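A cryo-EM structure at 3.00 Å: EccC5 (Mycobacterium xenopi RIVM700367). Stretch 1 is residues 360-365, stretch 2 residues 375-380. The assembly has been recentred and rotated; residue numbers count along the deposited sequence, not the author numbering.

Stretch 1 360-365: APQRVL
Stretch 2, residues 375-380: ETLPRD

Two short segments of one EccC5 chain, 360-365 and 375-380, meet over 313 Å² of buried surface, counting both sides. Each is loop for much of its length, with a strand at one end: Val364 and Leu365 open a strand that runs on later in the chain, while Glu375 and Thr376 close one that began earlier. The two strand ends run roughly antiparallel, and beyond Thr376 the second segment veers off; Leu365 lies nearest Thr376 (CA to CA 5.4 Å) and Gln362 nearest Leu377 (CA to CA 5.3 Å). Before its strand, the first segment folds back on itself: Pro361 (phi/psi -65/-22), Gln362 (-78/-13) and Arg363 (-103/13) bring Arg363 N within 3.1 Å of Ala360 O in a backbone hydrogen bond. Val364 (-112/123) and Leu365 (-106/102) are extended, as are Glu375 (-124/131) and Thr376 (-156/172); Leu377 follows at -66/132.

Gln362 covers the most surface. Its CB leaves sideways to the second segment, and the p, m rotamer (chi1 74°, chi2 -89°, chi3 37°) leads the carboxamide away, leaving the aliphatic base of the side chain for packing. There Gln362 CB touches Leu377 CD1 at 3.7 Å, a van der Waals contact. Leu377, whose CA-to-CB bond points toward the first segment and whose rotamer is m, t (chi1 -58°, chi2 -160°), also places CG 3.9 Å from Pro361 O, so its buried isobutyl group lies against the turn.

Thr376 supplies the one hydrogen bond between the segments. Its CB points toward the first segment, and chi1 of -163° (t) directs the hydroxyl to the backbone: OG1 donates to Val364 O at 2.9 Å. A side chain thus satisfies a strand carbonyl, and no backbone-to-backbone hydrogen bond links the segments; Val364 O and Glu375 O, both acceptors, stand 3.7 Å apart. Leu365 (chi1 -87°, m; chi2 65°, p) brings one methyl, CD1, to 4.3 Å from Thr376 OG1, a loose contact.

Arg379 returns to Gln362 from farther along the second segment. Its backbone is extended (-128/155), its CB points toward the first segment, and its m, t, t side chain (chi1 -70°, chi2 180°, chi3 170°, chi4 -94°) carries the guanidinium to the turn. Gln362 O lies at the guanidinium edge, near its plane, 3.6 Å from Arg379 NH2; the polarity is favourable, but the separation is long. The same NH2 lies 4.0 Å from Gln362 CG, and it is hydrogen-bonded elsewhere in the structure.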

# COMPACT_ATOMS: atom_id res chain seq x y z
N ALA C 360 -18.49 -6.12 -48.05
CA ALA C 360 -17.64 -7.29 -47.90
C ALA C 360 -17.41 -7.53 -46.42
O ALA C 360 -16.76 -6.72 -45.75
CB ALA C 360 -16.31 -7.09 -48.62
N PRO C 361 -17.94 -8.62 -45.86
CA PRO C 361 -17.91 -8.80 -44.40
C PRO C 361 -16.52 -8.95 -43.82
O PRO C 361 -16.35 -8.69 -42.63
CB PRO C 361 -18.74 -10.07 -44.19
CG PRO C 361 -19.60 -10.16 -45.40
CD PRO C 361 -18.75 -9.66 -46.52
N GLN C 362 -15.53 -9.36 -44.61
CA GLN C 362 -14.19 -9.50 -44.06
C GLN C 362 -13.47 -8.16 -43.91
O GLN C 362 -12.44 -8.11 -43.25
CB GLN C 362 -13.35 -10.42 -44.94
CG GLN C 362 -12.91 -9.83 -46.25
CD GLN C 362 -13.90 -10.06 -47.35
OE1 GLN C 362 -15.11 -10.03 -47.13
NE2 GLN C 362 -13.40 -10.31 -48.55
N ARG C 363 -14.00 -7.09 -44.50
CA ARG C 363 -13.39 -5.77 -44.41
C ARG C 363 -14.10 -4.87 -43.42
O ARG C 363 -13.87 -3.66 -43.44
CB ARG C 363 -13.38 -5.11 -45.77
CG ARG C 363 -12.65 -5.89 -46.81
CD ARG C 363 -12.79 -5.23 -48.14
NE ARG C 363 -12.31 -6.08 -49.22
CZ ARG C 363 -12.75 -6.01 -50.47
NH1 ARG C 363 -13.68 -5.12 -50.78
NH2 ARG C 363 -12.26 -6.81 -51.40
N VAL C 364 -14.97 -5.41 -42.59
CA VAL C 364 -15.76 -4.60 -41.67
C VAL C 364 -15.31 -4.90 -40.26
O VAL C 364 -15.34 -6.05 -39.81
CB VAL C 364 -17.26 -4.86 -41.84
CG1 VAL C 364 -18.04 -3.96 -40.92
CG2 VAL C 364 -17.66 -4.60 -43.26
N LEU C 365 -14.90 -3.86 -39.55
CA LEU C 365 -14.51 -3.94 -38.15
C LEU C 365 -15.65 -3.31 -37.37
O LEU C 365 -15.77 -2.09 -37.31
CB LEU C 365 -13.19 -3.23 -37.92
CG LEU C 365 -11.88 -4.00 -38.12
CD1 LEU C 365 -11.67 -4.41 -39.55
CD2 LEU C 365 -10.73 -3.14 -37.67
N GLU C 375 -15.56 -6.84 -33.65
CA GLU C 375 -15.83 -8.17 -34.19
C GLU C 375 -15.59 -8.16 -35.69
O GLU C 375 -16.09 -7.29 -36.39
CB GLU C 375 -17.25 -8.60 -33.89
CG GLU C 375 -17.52 -8.79 -32.42
CD GLU C 375 -18.76 -9.63 -32.17
OE1 GLU C 375 -19.70 -9.56 -32.98
OE2 GLU C 375 -18.78 -10.37 -31.16
N THR C 376 -14.83 -9.14 -36.17
CA THR C 376 -14.58 -9.28 -37.60
C THR C 376 -14.24 -10.73 -37.89
O THR C 376 -14.08 -11.55 -36.98
CB THR C 376 -13.46 -8.36 -38.07
OG1 THR C 376 -13.52 -8.25 -39.50
CG2 THR C 376 -12.11 -8.91 -37.68
N LEU C 377 -14.15 -11.05 -39.17
CA LEU C 377 -13.79 -12.40 -39.59
C LEU C 377 -12.36 -12.70 -39.16
O LEU C 377 -11.47 -11.86 -39.36
CB LEU C 377 -13.92 -12.56 -41.09
CG LEU C 377 -15.28 -12.29 -41.73
CD1 LEU C 377 -15.33 -12.96 -43.08
CD2 LEU C 377 -16.41 -12.79 -40.87
N PRO C 378 -12.10 -13.84 -38.54
CA PRO C 378 -10.74 -14.17 -38.13
C PRO C 378 -9.82 -14.34 -39.32
O PRO C 378 -10.23 -14.74 -40.40
CB PRO C 378 -10.92 -15.50 -37.38
CG PRO C 378 -12.31 -15.47 -36.91
CD PRO C 378 -13.08 -14.78 -37.99
N ARG C 379 -8.55 -14.00 -39.10
CA ARG C 379 -7.54 -14.06 -40.14
C ARG C 379 -6.36 -14.87 -39.65
O ARG C 379 -6.14 -15.00 -38.45
CB ARG C 379 -7.09 -12.67 -40.54
CG ARG C 379 -8.13 -11.88 -41.29
CD ARG C 379 -7.63 -10.51 -41.66
NE ARG C 379 -8.55 -9.86 -42.57
CZ ARG C 379 -8.41 -9.89 -43.89
NH1 ARG C 379 -7.39 -10.53 -44.43
NH2 ARG C 379 -9.29 -9.28 -44.66
N ASP C 380 -5.61 -15.43 -40.59
CA ASP C 380 -4.42 -16.17 -40.24
C ASP C 380 -3.37 -15.23 -39.68
O ASP C 380 -3.23 -14.09 -40.12
CB ASP C 380 -3.87 -16.90 -41.46
CG ASP C 380 -2.53 -17.55 -41.20
OD1 ASP C 380 -2.32 -18.05 -40.07
OD2 ASP C 380 -1.68 -17.54 -42.11